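Local coordinates for uric acid degradation bifunctional protein PucL (Bacillus subtilis, PDB 6A4M) that probably oxidises uric acid with its urate oxidase domain and decarboxylates a later product of the same degradation pathway, at residues Tyr245-Thr259 with Gly293-Ala304. Sequence-based numbering, arbitrary orientation.
Sequences YHIGCRILARFPQLT and GFQHFTVTREDA
Helix 245-254 and strand 293-300 run roughly parallel, their axes 33° apart, and the CA of G248 lies 5.5 Å from the CA of V299. V299 packs its two methyls on the helix. V299 CG2 lies 4.0 Å from G248 CA and near CD1 of Y245. CG1 points between C249 and L252, with V299 CG1 3.8 Å from L252 CD1; having CG1 anti to the backbone N (chi1 -176°) spreads the two methyls along the helix. The SG of C249 also sits over one face of the Y245 ring, offset toward its rim. The strand pairs antiparallel with 258-267 in the large antiparallel sheet. Helix 240-254 packs on that sheet, as in the tunnelling (T-) fold of uricases. Beyond the strand, a type I beta turn runs from R301 to A304. R301 bends at chi2 and chi3 to reach the end of the helix. R301 NH2 donates to L252 O at 2.7 Å, from above the carbonyl plane. R301 NH1 donates to L258 O at 2.9 Å, close to the guanidinium plane. L252 CB and P256 O cover opposite faces of the guanidinium. A leucine in place of R301 would probably leave the carbonyls of L252 and L258 without these donors and let the 255-258 turn shift.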
loop_
_atom_site.group_PDB
_atom_site.type_symbol
_atom_site.label_atom_id
_atom_site.label_comp_id
_atom_site.label_asym_id
_atom_site.label_seq_id
_atom_site.Cartn_x
_atom_site.Cartn_y
_atom_site.Cartn_z
ATOM N N TYR A 245 13.054 12.268 -0.433
ATOM C CA TYR A 245 14.178 11.897 -1.303
ATOM C C TYR A 245 14.995 10.746 -0.701
ATOM O O TYR A 245 15.362 9.806 -1.407
ATOM C CB TYR A 245 15.080 13.110 -1.578
ATOM C CG TYR A 245 16.229 12.827 -2.528
ATOM C CD1 TYR A 245 16.025 12.799 -3.910
ATOM C CD2 TYR A 245 17.522 12.584 -2.047
ATOM C CE1 TYR A 245 17.070 12.535 -4.787
ATOM C CE2 TYR A 245 18.576 12.317 -2.915
ATOM C CZ TYR A 245 18.347 12.295 -4.286
ATOM O OH TYR A 245 19.383 12.035 -5.160
ATOM N N HIS A 246 15.275 10.827 0.599
ATOM C CA HIS A 246 16.023 9.770 1.294
ATOM C C HIS A 246 15.228 8.462 1.445
ATOM O O HIS A 246 15.807 7.380 1.358
ATOM C CB HIS A 246 16.544 10.261 2.653
ATOM C CG HIS A 246 17.850 10.989 2.565
ATOM N ND1 HIS A 246 19.064 10.337 2.601
ATOM C CD2 HIS A 246 18.134 12.307 2.431
ATOM C CE1 HIS A 246 20.040 11.222 2.498
ATOM N NE2 HIS A 246 19.502 12.425 2.394
ATOM N N ILE A 247 13.915 8.565 1.672
ATOM C CA ILE A 247 13.033 7.385 1.718
ATOM C C ILE A 247 13.037 6.667 0.363
ATOM O O ILE A 247 13.184 5.446 0.307
ATOM C CB ILE A 247 11.578 7.750 2.122
ATOM C CG1 ILE A 247 11.528 8.245 3.577
ATOM C CG2 ILE A 247 10.645 6.545 1.980
ATOM C CD1 ILE A 247 10.294 9.058 3.913
ATOM N N GLY A 248 12.889 7.441 -0.714
ATOM C CA GLY A 248 12.866 6.911 -2.076
ATOM C C GLY A 248 14.133 6.168 -2.451
ATOM O O GLY A 248 14.072 5.016 -2.888
ATOM N N CYS A 249 15.276 6.829 -2.264
ATOM C CA CYS A 249 16.588 6.227 -2.537
ATOM C C CYS A 249 16.807 4.942 -1.734
ATOM O O CYS A 249 17.312 3.954 -2.268
ATOM C CB CYS A 249 17.728 7.224 -2.261
ATOM S SG CYS A 249 17.891 8.550 -3.485
ATOM N N ARG A 250 16.411 4.957 -0.462
ATOM C CA ARG A 250 16.558 3.786 0.403
ATOM C C ARG A 250 15.686 2.612 -0.055
ATOM O O ARG A 250 16.128 1.465 -0.009
ATOM C CB ARG A 250 16.240 4.141 1.858
ATOM C CG ARG A 250 16.614 3.056 2.861
ATOM C CD ARG A 250 18.108 2.985 3.140
ATOM N NE ARG A 250 18.442 3.659 4.398
ATOM C CZ ARG A 250 18.837 4.928 4.534
ATOM N NH1 ARG A 250 18.992 5.745 3.486
ATOM N NH2 ARG A 250 19.090 5.391 5.752
ATOM N N ILE A 251 14.456 2.901 -0.482
ATOM C CA ILE A 251 13.557 1.874 -1.034
ATOM C C ILE A 251 14.141 1.272 -2.322
ATOM O O ILE A 251 14.115 0.055 -2.503
ATOM C CB ILE A 251 12.128 2.431 -1.282
ATOM C CG1 ILE A 251 11.431 2.717 0.057
ATOM C CG2 ILE A 251 11.277 1.461 -2.103
ATOM C CD1 ILE A 251 10.278 3.694 -0.042
ATOM N N LEU A 252 14.659 2.127 -3.202
ATOM C CA LEU A 252 15.297 1.673 -4.442
ATOM C C LEU A 252 16.559 0.850 -4.180
ATOM O O LEU A 252 16.799 -0.146 -4.863
ATOM C CB LEU A 252 15.631 2.855 -5.355
ATOM C CG LEU A 252 14.432 3.585 -5.963
ATOM C CD1 LEU A 252 14.892 4.864 -6.639
ATOM C CD2 LEU A 252 13.675 2.709 -6.953
ATOM N N ALA A 253 17.352 1.270 -3.196
ATOM C CA ALA A 253 18.547 0.524 -2.783
ATOM C C ALA A 253 18.186 -0.866 -2.255
ATOM O O ALA A 253 18.808 -1.864 -2.633
ATOM C CB ALA A 253 19.321 1.301 -1.725
ATOM N N ARG A 254 17.169 -0.917 -1.401
ATOM C CA ARG A 254 16.739 -2.168 -0.772
ATOM C C ARG A 254 15.951 -3.080 -1.729
ATOM O O ARG A 254 15.896 -4.294 -1.516
ATOM C CB ARG A 254 15.907 -1.860 0.478
ATOM C CG ARG A 254 15.903 -2.955 1.533
ATOM C CD ARG A 254 17.255 -3.194 2.205
ATOM N NE ARG A 254 17.898 -1.981 2.717
ATOM C CZ ARG A 254 19.024 -1.964 3.435
ATOM N NH1 ARG A 254 19.649 -3.095 3.775
ATOM N NH2 ARG A 254 19.525 -0.797 3.839
ATOM N N PHE A 255 15.345 -2.499 -2.770
ATOM C CA PHE A 255 14.562 -3.249 -3.756
ATOM C C PHE A 255 14.984 -2.887 -5.187
ATOM O O PHE A 255 14.394 -1.992 -5.794
ATOM C CB PHE A 255 13.059 -2.991 -3.566
ATOM C CG PHE A 255 12.526 -3.455 -2.241
ATOM C CD1 PHE A 255 12.354 -4.811 -1.986
ATOM C CD2 PHE A 255 12.189 -2.539 -1.245
ATOM C CE1 PHE A 255 11.863 -5.249 -0.761
ATOM C CE2 PHE A 255 11.698 -2.970 -0.020
ATOM C CZ PHE A 255 11.534 -4.327 0.222
ATOM N N PRO A 256 16.014 -3.575 -5.731
ATOM C CA PRO A 256 16.450 -3.306 -7.121
ATOM C C PRO A 256 15.432 -3.674 -8.226
ATOM O O PRO A 256 15.560 -3.195 -9.352
ATOM C CB PRO A 256 17.749 -4.121 -7.256
ATOM C CG PRO A 256 17.711 -5.126 -6.161
ATOM C CD PRO A 256 16.926 -4.511 -5.042
ATOM N N GLN A 257 14.455 -4.521 -7.895
ATOM C CA GLN A 257 13.253 -4.764 -8.734
ATOM C C GLN A 257 12.547 -3.485 -9.211
ATOM O O GLN A 257 12.027 -3.444 -10.329
ATOM C CB GLN A 257 12.181 -5.583 -7.983
ATOM C CG GLN A 257 12.626 -6.840 -7.245
ATOM C CD GLN A 257 12.605 -6.682 -5.731
ATOM O OE1 GLN A 257 11.795 -7.301 -5.041
ATOM N NE2 GLN A 257 13.490 -5.850 -5.211
ATOM N N LEU A 258 12.506 -2.466 -8.350
ATOM C CA LEU A 258 11.722 -1.254 -8.605
ATOM C C LEU A 258 12.436 -0.281 -9.542
ATOM O O LEU A 258 13.654 -0.117 -9.475
ATOM C CB LEU A 258 11.381 -0.550 -7.285
ATOM C CG LEU A 258 10.654 -1.401 -6.235
ATOM C CD1 LEU A 258 10.470 -0.619 -4.943
ATOM C CD2 LEU A 258 9.316 -1.900 -6.762
ATOM N N THR A 259 11.656 0.360 -10.411
ATOM C CA THR A 259 12.153 1.383 -11.331
ATOM C C THR A 259 12.131 2.770 -10.683
ATOM O O THR A 259 13.081 3.539 -10.822
ATOM C CB THR A 259 11.304 1.418 -12.616
ATOM O OG1 THR A 259 11.308 0.119 -13.223
ATOM C CG2 THR A 259 11.846 2.445 -13.615
ATOM N N GLY A 293 0.720 22.417 3.313
ATOM C CA GLY A 293 1.665 22.325 2.207
ATOM C C GLY A 293 1.720 20.894 1.702
ATOM O O GLY A 293 1.567 19.961 2.484
ATOM N N PHE A 294 1.923 20.714 0.400
ATOM C CA PHE A 294 2.077 19.376 -0.172
ATOM C C PHE A 294 3.158 19.343 -1.243
ATOM O O PHE A 294 3.520 20.380 -1.796
ATOM C CB PHE A 294 0.737 18.843 -0.710
ATOM C CG PHE A 294 0.250 19.527 -1.960
ATOM C CD1 PHE A 294 0.703 19.121 -3.218
ATOM C CD2 PHE A 294 -0.687 20.552 -1.890
ATOM C CE1 PHE A 294 0.250 19.740 -4.371
ATOM C CE2 PHE A 294 -1.147 21.171 -3.044
ATOM C CZ PHE A 294 -0.677 20.766 -4.284
ATOM N N GLN A 295 3.665 18.141 -1.514
ATOM C CA GLN A 295 4.678 17.911 -2.543
ATOM C C GLN A 295 4.391 16.618 -3.298
ATOM O O GLN A 295 3.984 15.625 -2.696
ATOM C CB GLN A 295 6.073 17.824 -1.921
ATOM C CG GLN A 295 6.499 19.058 -1.136
ATOM C CD GLN A 295 7.962 19.022 -0.708
ATOM O OE1 GLN A 295 8.286 19.250 0.462
ATOM N NE2 GLN A 295 8.853 18.741 -1.657
ATOM N N HIS A 296 4.579 16.653 -4.617
ATOM C CA HIS A 296 4.602 15.455 -5.451
ATOM C C HIS A 296 6.010 15.326 -6.017
ATOM O O HIS A 296 6.502 16.250 -6.666
ATOM C CB HIS A 296 3.602 15.537 -6.609
ATOM C CG HIS A 296 2.176 15.724 -6.187
ATOM N ND1 HIS A 296 1.758 15.617 -4.877
ATOM C CD2 HIS A 296 1.064 15.981 -6.914
ATOM C CE1 HIS A 296 0.453 15.819 -4.814
ATOM N NE2 HIS A 296 0.008 16.042 -6.037
ATOM N N PHE A 297 6.659 14.191 -5.759
ATOM C CA PHE A 297 7.995 13.909 -6.290
ATOM C C PHE A 297 8.175 12.410 -6.492
ATOM O O PHE A 297 7.643 11.609 -5.715
ATOM C CB PHE A 297 9.077 14.428 -5.337
ATOM N N THR A 298 8.918 12.038 -7.537
ATOM C CA THR A 298 9.280 10.640 -7.773
ATOM C C THR A 298 10.801 10.512 -7.852
ATOM O O THR A 298 11.448 11.245 -8.596
ATOM C CB THR A 298 8.617 10.043 -9.046
ATOM O OG1 THR A 298 9.511 10.123 -10.161
ATOM C CG2 THR A 298 7.295 10.749 -9.388
ATOM N N VAL A 299 11.353 9.588 -7.063
ATOM C CA VAL A 299 12.769 9.238 -7.111
ATOM C C VAL A 299 12.912 8.067 -8.081
ATOM O O VAL A 299 12.347 6.997 -7.849
ATOM C CB VAL A 299 13.304 8.835 -5.717
ATOM C CG1 VAL A 299 14.805 8.556 -5.770
ATOM C CG2 VAL A 299 13.001 9.920 -4.690
ATOM N N THR A 300 13.653 8.281 -9.168
ATOM C CA THR A 300 13.868 7.252 -10.196
ATOM C C THR A 300 15.166 6.469 -9.940
ATOM O O THR A 300 15.897 6.763 -8.990
ATOM C CB THR A 300 13.849 7.864 -11.619
ATOM O OG1 THR A 300 13.664 6.823 -12.585
ATOM C CG2 THR A 300 15.135 8.626 -11.942
ATOM N N ARG A 301 15.434 5.477 -10.791
ATOM C CA ARG A 301 16.618 4.609 -10.658
ATOM C C ARG A 301 17.926 5.398 -10.786
ATOM O O ARG A 301 18.830 5.245 -9.959
ATOM C CB ARG A 301 16.596 3.484 -11.704
ATOM C CG ARG A 301 17.456 2.281 -11.335
ATOM C CD ARG A 301 16.762 1.392 -10.308
ATOM N NE ARG A 301 17.665 0.962 -9.239
ATOM C CZ ARG A 301 17.284 0.394 -8.092
ATOM N NH1 ARG A 301 15.998 0.151 -7.829
ATOM N NH2 ARG A 301 18.208 0.059 -7.194
ATOM N N GLU A 302 18.009 6.228 -11.825
ATOM C CA GLU A 302 19.162 7.112 -12.058
ATOM C C GLU A 302 19.518 8.005 -10.860
ATOM O O GLU A 302 20.701 8.234 -10.595
ATOM C CB GLU A 302 18.919 7.990 -13.294
ATOM N N ASP A 303 18.503 8.485 -10.140
ATOM C CA ASP A 303 18.708 9.363 -8.977
ATOM C C ASP A 303 19.364 8.684 -7.765
ATOM O O ASP A 303 19.901 9.378 -6.901
ATOM C CB ASP A 303 17.380 10.006 -8.539
ATOM C CG ASP A 303 16.826 10.991 -9.565
ATOM O OD1 ASP A 303 17.613 11.618 -10.307
ATOM O OD2 ASP A 303 15.588 11.147 -9.618
ATOM N N ALA A 304 19.313 7.353 -7.693
ATOM C CA ALA A 304 19.942 6.600 -6.595
ATOM C C ALA A 304 21.469 6.739 -6.609
ATOM O O ALA A 304 22.061 7.322 -5.696
ATOM C CB ALA A 304 19.554 5.129 -6.673
#